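Local coordinates for copper homeostasis operon regulatory protein (Thermus thermophilus, PDB 3AAI) that acts as the copper-sensitive transcriptional repressor CsoR, probably binding operator DNA to keep a copper-homeostasis operon silent, at the interface of chains A and B. Sequence-based numbering; all coordinates share one arbitrary frame. Chains: chain A/B, Copper homeostasis operon regulatory protein.

Contact 1: the interface of chains A and B. Residues chain A 8, 16, 20, 58-59, 62-63; chain B 30, 34, 41, 44-45, 48.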
ATOM      1  N   LEU A   8      -5.492  11.242  22.847  1.00 58.94           N
ATOM      2  CA  LEU A   8      -4.198  10.623  22.590  1.00 56.37           C
ATOM      3  C   LEU A   8      -3.275  10.852  23.782  1.00 53.13           C
ATOM      4  O   LEU A   8      -3.166  11.965  24.293  1.00 50.26           O
ATOM      5  CB  LEU A   8      -3.576  11.223  21.326  1.00 57.68           C
ATOM      6  CG  LEU A   8      -2.218  10.696  20.855  1.00 59.62           C
ATOM      7  CD1 LEU A   8      -2.273   9.182  20.690  1.00 54.92           C
ATOM      8  CD2 LEU A   8      -1.849  11.371  19.532  1.00 50.64           C
ATOM      9  N   ALA A  16       5.349  11.692  18.965  1.00 33.75           N
ATOM     10  CA  ALA A  16       4.853  11.906  17.610  1.00 34.54           C
ATOM     11  C   ALA A  16       5.340  13.245  17.053  1.00 34.39           C
ATOM     12  O   ALA A  16       5.705  13.333  15.890  1.00 29.83           O
ATOM     13  CB  ALA A  16       3.328  11.852  17.589  1.00 31.36           C
ATOM     14  N   LEU A  20       7.697  13.616  13.848  1.00 29.68           N
ATOM     15  CA  LEU A  20       7.167  14.316  12.695  1.00 30.10           C
ATOM     16  C   LEU A  20       7.965  15.563  12.360  1.00 28.07           C
ATOM     17  O   LEU A  20       7.956  16.023  11.220  1.00 27.50           O
ATOM     18  CB  LEU A  20       5.693  14.652  12.922  1.00 29.26           C
ATOM     19  CG  LEU A  20       4.783  13.420  12.952  1.00 29.21           C
ATOM     20  CD1 LEU A  20       3.357  13.861  13.215  1.00 28.05           C
ATOM     21  CD2 LEU A  20       4.880  12.675  11.622  1.00 33.61           C
ATOM     22  N   VAL A  58       5.073   6.541  12.758  1.00 34.04           N
ATOM     23  CA  VAL A  58       4.354   7.387  13.698  1.00 34.07           C
ATOM     24  C   VAL A  58       2.897   6.912  13.753  1.00 31.95           C
ATOM     25  O   VAL A  58       2.315   6.796  14.827  1.00 33.29           O
ATOM     26  CB  VAL A  58       4.400   8.867  13.277  1.00 35.05           C
ATOM     27  CG1 VAL A  58       3.500   9.699  14.200  1.00 37.33           C
ATOM     28  CG2 VAL A  58       5.840   9.381  13.358  1.00 34.51           C
ATOM     29  N   GLY A  59       2.314   6.640  12.590  1.00 29.24           N
ATOM     30  CA  GLY A  59       0.941   6.170  12.555  1.00 32.34           C
ATOM     31  C   GLY A  59       0.837   4.865  13.324  1.00 35.12           C
ATOM     32  O   GLY A  59      -0.156   4.603  14.005  1.00 30.88           O
ATOM     33  N   VAL A  62       0.859   5.620  17.131  1.00 39.29           N
ATOM     34  CA  VAL A  62      -0.426   6.174  17.532  1.00 39.02           C
ATOM     35  C   VAL A  62      -1.507   5.091  17.516  1.00 41.46           C
ATOM     36  O   VAL A  62      -2.310   5.007  18.442  1.00 38.68           O
ATOM     37  CB  VAL A  62      -0.827   7.355  16.615  1.00 33.52           C
ATOM     38  CG1 VAL A  62      -2.221   7.872  16.984  1.00 37.04           C
ATOM     39  CG2 VAL A  62       0.197   8.482  16.761  1.00 38.36           C
ATOM     40  N   LEU A  63      -1.522   4.254  16.481  1.00 37.19           N
ATOM     41  CA  LEU A  63      -2.515   3.183  16.410  1.00 37.19           C
ATOM     42  C   LEU A  63      -2.375   2.248  17.613  1.00 36.58           C
ATOM     43  O   LEU A  63      -3.353   1.961  18.305  1.00 34.26           O
ATOM     44  CB  LEU A  63      -2.355   2.374  15.118  1.00 39.69           C
ATOM     45  CG  LEU A  63      -3.223   1.112  15.016  1.00 37.73           C
ATOM     46  CD1 LEU A  63      -4.697   1.490  15.089  1.00 32.58           C
ATOM     47  CD2 LEU A  63      -2.926   0.384  13.712  1.00 33.28           C
TER
ATOM     48  N   ILE B  30      -0.223  19.289  11.322  1.00 36.43           N
ATOM     49  CA  ILE B  30      -0.374  18.148  12.219  1.00 40.47           C
ATOM     50  C   ILE B  30       0.477  18.400  13.466  1.00 39.41           C
ATOM     51  O   ILE B  30       0.032  18.158  14.595  1.00 35.36           O
ATOM     52  CB  ILE B  30       0.093  16.824  11.547  1.00 33.44           C
ATOM     53  CG1 ILE B  30      -0.718  16.562  10.276  1.00 36.13           C
ATOM     54  CG2 ILE B  30      -0.052  15.665  12.517  1.00 28.16           C
ATOM     55  CD1 ILE B  30      -0.371  15.248   9.594  1.00 35.65           C
ATOM     56  N   LEU B  34      -0.803  18.610  17.279  1.00 44.05           N
ATOM     57  CA  LEU B  34      -0.266  17.761  18.329  1.00 43.24           C
ATOM     58  C   LEU B  34       0.121  18.588  19.548  1.00 43.86           C
ATOM     59  O   LEU B  34       0.548  18.046  20.564  1.00 46.61           O
ATOM     60  CB  LEU B  34       0.942  16.971  17.816  1.00 46.42           C
ATOM     61  CG  LEU B  34       0.633  15.825  16.846  1.00 47.05           C
ATOM     62  CD1 LEU B  34       1.936  15.302  16.249  1.00 42.33           C
ATOM     63  CD2 LEU B  34      -0.122  14.703  17.580  1.00 33.93           C
ATOM     64  N   CYS B  41      -6.817  10.371  18.212  1.00 44.03           N
ATOM     65  CA  CYS B  41      -5.944   9.440  17.509  1.00 43.13           C
ATOM     66  C   CYS B  41      -6.304   9.295  16.031  1.00 45.64           C
ATOM     67  O   CYS B  41      -5.432   9.374  15.166  1.00 49.71           O
ATOM     68  CB  CYS B  41      -5.987   8.070  18.198  1.00 46.85           C
ATOM     69  SG  CYS B  41      -5.436   8.085  19.934  1.00 60.09           S
ATOM     70  N   VAL B  44      -5.184  12.175  13.686  1.00 41.79           N
ATOM     71  CA  VAL B  44      -3.764  12.117  13.383  1.00 43.34           C
ATOM     72  C   VAL B  44      -3.549  11.078  12.283  1.00 37.07           C
ATOM     73  O   VAL B  44      -2.899  11.354  11.278  1.00 43.52           O
ATOM     74  CB  VAL B  44      -2.952  11.721  14.634  1.00 40.24           C
ATOM     75  CG1 VAL B  44      -1.466  11.643  14.295  1.00 43.13           C
ATOM     76  CG2 VAL B  44      -3.191  12.734  15.740  1.00 40.34           C
ATOM     77  N   LEU B  45      -4.121   9.892  12.464  1.00 35.20           N
ATOM     78  CA  LEU B  45      -3.971   8.827  11.475  1.00 40.12           C
ATOM     79  C   LEU B  45      -4.504   9.233  10.109  1.00 40.12           C
ATOM     80  O   LEU B  45      -3.899   8.928   9.081  1.00 38.31           O
ATOM     81  CB  LEU B  45      -4.680   7.551  11.945  1.00 32.54           C
ATOM     82  CG  LEU B  45      -4.171   6.943  13.259  1.00 42.23           C
ATOM     83  CD1 LEU B  45      -4.936   5.663  13.570  1.00 42.40           C
ATOM     84  CD2 LEU B  45      -2.677   6.650  13.147  1.00 50.02           C
ATOM     85  N   LEU B  48      -2.217  11.940   8.569  1.00 34.24           N
ATOM     86  CA  LEU B  48      -0.940  11.364   8.173  1.00 38.10           C
ATOM     87  C   LEU B  48      -1.155  10.657   6.840  1.00 40.69           C
ATOM     88  O   LEU B  48      -0.324  10.748   5.937  1.00 34.68           O
ATOM     89  CB  LEU B  48      -0.440  10.379   9.234  1.00 30.45           C
ATOM     90  CG  LEU B  48       0.107  11.058  10.495  1.00 37.54           C
ATOM     91  CD1 LEU B  48       0.377  10.027  11.587  1.00 36.55           C
ATOM     92  CD2 LEU B  48       1.374  11.820  10.139  1.00 36.59           C
TER
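No aromatic ring takes part in this patch. The flat group that matters is the backbone carbonyl of A:Gly59, on helix 41-69. A:Gly59 has no side chain, so the leucine methyls of chain B come close to its backbone. CD2 of B:Leu45 comes up alongside the carbonyl and not over its face, 3.4 Å from the O of A:Gly59 and 3.7 Å from its CA. The same methyl also meets CB of A:Val62. CD1 of B:Leu48 covers the CA and N of A:Gly59, with the CA 4.0 Å away. It also touches A:Val58 CG1, the two side chains crossing at about a right angle. Both leucines have CG anti to the carbonyl carbon.

A:Leu20 divides its two methyls between two parts of chain B. CD2 meets CD2 of B:Leu48 tip to tip at 3.9 Å. CD1 points to B:Leu34, with 3.6 Å to its CD1, and also touches CG2 of B:Ile30. These last two side chains cross A:Leu20 at about a right angle. CB of A:Ala16 adds a looser contact to the same B:Leu34 methyl.

At the other end sits B:Cys41, in the first turn of helix 41-71. Its SG lies beside its own backbone N, chi1 -60°. CD1 of A:Leu8, in the loop preceding helix 10-34, reaches this sulfur at 3.4 Å. A:Leu8 CG is anti to its backbone N (chi1 -179°). CG1 of A:Val62 packs on CB of B:Cys41 at 4.0 Å. No polar pair joins the two chains here, so the patch holds by apolar packing.

This patch is one end of the homodimer's helical bundle. In CsoR repressors a cysteine at this position binds copper together with residues of the partner subunit. The packing thus probably links the copper-sensing cysteine to the dimer core.

Contact 2: the interface of chains A and B. Residues chain A 20, 23-24, 27-28, 51, 55; chain B 20, 23-24, 27, 31, 51, 55.
At the centre, A:Leu55 and B:Leu55 meet tip to tip near the two-fold axis, with 3.7 Å between their CD1 methyls. Each side chain has CG anti to the carbonyl carbon. The same methyls touch the valines of the partner, whose side chains cross those of the leucines at about a right angle. A:Leu55 CD1 lies 3.6 Å from B:Val51 CG1, and B:Leu55 CD1 packs on A:Val51 CG1 in the twin contact.

One layer out, A:Leu27 and B:Leu27 bury more surface than any other residue of the patch. Both have CG anti to the backbone N, but A:Leu27 is turned somewhat further (chi1 -158° against -171°). A:Leu27 sends CD1 tip to tip against B:Leu55 CD2, at 3.5 Å. Its CD2 rests on the backbone of B:Lys24. B:Leu27 does the same with CD2, 3.5 Å from A:Lys24 CA, while its CD1 meets A:Leu20 CD2, the side chains crossing obliquely. Packing is tight where B:Leu31 CD2 presses on A:Leu20 CB at 3.4 Å. The other methyl, B:Leu31 CD1, touches A:Lys24 CD, the side chains crossing at about a right angle.

The rim is polar and not symmetric. A:Lys24 bends only at its end (chi4 -65°). A:Lys24 NZ makes a salt bridge, also a hydrogen bond, to A:Glu28 OE2 at 2.7 Å, coming in nearly along the C-O axis of that oxygen. This pair lies within chain A, so it does not itself join the chains. B:Lys24 is bent at chi3 and chi4 and lays its CD obliquely over A:Glu28 CG. Its NZ stays 4.4 Å from A:Glu28 OE1, where the opposite charges may still attract.

The site forms the middle of the homodimer's four-helix core.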
ATOM      1  N   LEU A  20       7.697  13.616  13.848  1.00 29.68           N
ATOM      2  CA  LEU A  20       7.167  14.316  12.695  1.00 30.10           C
ATOM      3  C   LEU A  20       7.965  15.563  12.360  1.00 28.07           C
ATOM      4  O   LEU A  20       7.956  16.023  11.220  1.00 27.50           O
ATOM      5  CB  LEU A  20       5.693  14.652  12.922  1.00 29.26           C
ATOM      6  CG  LEU A  20       4.783  13.420  12.952  1.00 29.21           C
ATOM      7  CD1 LEU A  20       3.357  13.861  13.215  1.00 28.05           C
ATOM      8  CD2 LEU A  20       4.880  12.675  11.622  1.00 33.61           C
ATOM      9  N   ALA A  23      10.642  14.224  10.253  1.00 34.31           N
ATOM     10  CA  ALA A  23      10.044  13.859   8.974  1.00 31.81           C
ATOM     11  C   ALA A  23       9.895  15.121   8.129  1.00 31.35           C
ATOM     12  O   ALA A  23      10.216  15.125   6.939  1.00 33.59           O
ATOM     13  CB  ALA A  23       8.687  13.200   9.199  1.00 32.61           C
ATOM     14  N   LYS A  24       9.410  16.196   8.747  1.00 28.44           N
ATOM     15  CA  LYS A  24       9.238  17.465   8.040  1.00 32.15           C
ATOM     16  C   LYS A  24      10.598  17.996   7.563  1.00 31.24           C
ATOM     17  O   LYS A  24      10.726  18.501   6.447  1.00 27.59           O
ATOM     18  CB  LYS A  24       8.564  18.494   8.952  1.00 38.13           C
ATOM     19  CG  LYS A  24       8.672  19.923   8.452  1.00 45.13           C
ATOM     20  CD  LYS A  24       8.213  20.906   9.506  1.00 51.48           C
ATOM     21  CE  LYS A  24       8.786  22.286   9.254  1.00 60.08           C
ATOM     22  NZ  LYS A  24      10.268  22.296   9.390  1.00 63.60           N
ATOM     23  N   LEU A  27      11.461  16.100   4.632  1.00 29.30           N
ATOM     24  CA  LEU A  27      10.628  16.530   3.518  1.00 31.77           C
ATOM     25  C   LEU A  27      11.205  17.770   2.837  1.00 29.27           C
ATOM     26  O   LEU A  27      11.181  17.878   1.607  1.00 29.46           O
ATOM     27  CB  LEU A  27       9.199  16.803   4.011  1.00 32.52           C
ATOM     28  CG  LEU A  27       8.073  16.766   2.976  1.00 46.87           C
ATOM     29  CD1 LEU A  27       8.206  15.511   2.113  1.00 44.93           C
ATOM     30  CD2 LEU A  27       6.714  16.778   3.700  1.00 44.07           C
ATOM     31  N   GLU A  28      11.730  18.706   3.623  1.00 25.88           N
ATOM     32  CA  GLU A  28      12.322  19.912   3.049  1.00 33.19           C
ATOM     33  C   GLU A  28      13.571  19.568   2.243  1.00 31.78           C
ATOM     34  O   GLU A  28      13.940  20.286   1.311  1.00 29.71           O
ATOM     35  CB  GLU A  28      12.692  20.915   4.144  1.00 38.47           C
ATOM     36  CG  GLU A  28      11.513  21.405   4.938  1.00 48.01           C
ATOM     37  CD  GLU A  28      11.866  22.577   5.826  1.00 52.04           C
ATOM     38  OE1 GLU A  28      12.331  23.604   5.286  1.00 50.96           O
ATOM     39  OE2 GLU A  28      11.676  22.467   7.057  1.00 58.56           O
ATOM     40  N   VAL A  51      10.640   8.976   3.749  1.00 30.24           N
ATOM     41  CA  VAL A  51       9.755   9.863   4.492  1.00 34.57           C
ATOM     42  C   VAL A  51       8.428   9.150   4.743  1.00 32.79           C
ATOM     43  O   VAL A  51       7.859   9.249   5.833  1.00 33.47           O
ATOM     44  CB  VAL A  51       9.504  11.181   3.728  1.00 37.61           C
ATOM     45  CG1 VAL A  51       8.431  12.013   4.434  1.00 34.42           C
ATOM     46  CG2 VAL A  51      10.803  11.980   3.656  1.00 33.81           C
ATOM     47  N   LEU A  55       6.585   8.338   8.448  1.00 27.56           N
ATOM     48  CA  LEU A  55       5.198   8.694   8.730  1.00 32.36           C
ATOM     49  C   LEU A  55       4.456   7.447   9.192  1.00 30.06           C
ATOM     50  O   LEU A  55       3.704   7.489  10.166  1.00 36.39           O
ATOM     51  CB  LEU A  55       4.532   9.282   7.478  1.00 26.55           C
ATOM     52  CG  LEU A  55       5.145  10.585   6.950  1.00 38.11           C
ATOM     53  CD1 LEU A  55       4.435  10.997   5.671  1.00 40.22           C
ATOM     54  CD2 LEU A  55       5.034  11.687   7.996  1.00 31.02           C
TER
ATOM     55  N   LEU B  20       4.756  19.258  -2.801  1.00 35.30           N
ATOM     56  CA  LEU B  20       5.550  18.951  -1.614  1.00 37.88           C
ATOM     57  C   LEU B  20       5.406  20.088  -0.617  1.00 36.76           C
ATOM     58  O   LEU B  20       5.339  19.865   0.594  1.00 30.71           O
ATOM     59  CB  LEU B  20       7.031  18.768  -1.969  1.00 33.33           C
ATOM     60  CG  LEU B  20       7.434  17.484  -2.692  1.00 36.51           C
ATOM     61  CD1 LEU B  20       8.948  17.469  -2.832  1.00 42.41           C
ATOM     62  CD2 LEU B  20       6.962  16.261  -1.923  1.00 36.56           C
ATOM     63  N   ALA B  23       2.351  19.510   1.060  1.00 34.73           N
ATOM     64  CA  ALA B  23       2.518  18.355   1.928  1.00 37.79           C
ATOM     65  C   ALA B  23       3.211  18.814   3.207  1.00 30.97           C
ATOM     66  O   ALA B  23       2.800  18.461   4.306  1.00 35.32           O
ATOM     67  CB  ALA B  23       3.356  17.288   1.228  1.00 36.85           C
ATOM     68  N   LYS B  24       4.259  19.613   3.047  1.00 37.75           N
ATOM     69  CA  LYS B  24       5.003  20.136   4.185  1.00 40.10           C
ATOM     70  C   LYS B  24       4.091  21.035   5.019  1.00 42.90           C
ATOM     71  O   LYS B  24       4.122  20.994   6.250  1.00 39.92           O
ATOM     72  CB  LYS B  24       6.213  20.940   3.702  1.00 44.90           C
ATOM     73  CG  LYS B  24       7.151  21.395   4.819  1.00 43.48           C
ATOM     74  CD  LYS B  24       8.412  22.035   4.260  1.00 48.09           C
ATOM     75  CE  LYS B  24       8.203  23.490   3.866  1.00 47.02           C
ATOM     76  NZ  LYS B  24       8.051  24.382   5.056  1.00 45.55           N
ATOM     77  N   LEU B  27       1.944  18.897   7.026  1.00 32.34           N
ATOM     78  CA  LEU B  27       2.640  18.220   8.119  1.00 35.25           C
ATOM     79  C   LEU B  27       2.867  19.182   9.285  1.00 34.00           C
ATOM     80  O   LEU B  27       2.812  18.787  10.452  1.00 32.71           O
ATOM     81  CB  LEU B  27       3.974  17.652   7.622  1.00 33.23           C
ATOM     82  CG  LEU B  27       4.779  16.731   8.545  1.00 42.18           C
ATOM     83  CD1 LEU B  27       3.903  15.603   9.077  1.00 38.23           C
ATOM     84  CD2 LEU B  27       5.965  16.166   7.771  1.00 41.46           C
ATOM     85  N   LEU B  31       1.698  18.889  13.249  1.00 38.74           N
ATOM     86  CA  LEU B  31       2.621  19.192  14.344  1.00 32.57           C
ATOM     87  C   LEU B  31       1.998  20.210  15.300  1.00 38.52           C
ATOM     88  O   LEU B  31       2.164  20.110  16.513  1.00 40.87           O
ATOM     89  CB  LEU B  31       3.939  19.747  13.798  1.00 36.36           C
ATOM     90  CG  LEU B  31       4.885  18.719  13.169  1.00 39.61           C
ATOM     91  CD1 LEU B  31       6.013  19.425  12.428  1.00 44.39           C
ATOM     92  CD2 LEU B  31       5.441  17.809  14.252  1.00 40.33           C
ATOM     93  N   VAL B  51      -0.976  13.143   4.070  1.00 34.80           N
ATOM     94  CA  VAL B  51       0.373  13.564   3.712  1.00 39.27           C
ATOM     95  C   VAL B  51       0.992  12.473   2.830  1.00 35.33           C
ATOM     96  O   VAL B  51       1.637  12.761   1.822  1.00 35.91           O
ATOM     97  CB  VAL B  51       1.250  13.774   4.980  1.00 41.97           C
ATOM     98  CG1 VAL B  51       2.709  14.013   4.596  1.00 33.55           C
ATOM     99  CG2 VAL B  51       0.720  14.959   5.780  1.00 39.42           C
ATOM    100  N   LEU B  55       2.549  12.508  -1.092  1.00 34.11           N
ATOM    101  CA  LEU B  55       3.914  12.084  -1.403  1.00 35.28           C
ATOM    102  C   LEU B  55       3.868  11.063  -2.540  1.00 33.75           C
ATOM    103  O   LEU B  55       4.736  11.050  -3.414  1.00 35.81           O
ATOM    104  CB  LEU B  55       4.588  11.471  -0.167  1.00 31.66           C
ATOM    105  CG  LEU B  55       4.789  12.375   1.058  1.00 34.93           C
ATOM    106  CD1 LEU B  55       5.529  11.610   2.142  1.00 33.79           C
ATOM    107  CD2 LEU B  55       5.576  13.614   0.674  1.00 27.39           C
TER

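The C-alpha centres of contact 1 and contact 2 lie about 13 Å apart along one helical bundle. Both draw on helices 10-34 and 41-69 of chain A and on helices 10-33 and 41-71 of chain B. A:Leu20 belongs to both, so it ties the middle of the bundle to one end. Contact 2 lies around the two-fold axis, whereas contact 1 has a twin at the opposite end with the chains exchanged. They make a largely apolar seam, with charged groups at the rim of contact 2. A change at the copper-binding end could pass along the shared helices, though the structure alone does not show this.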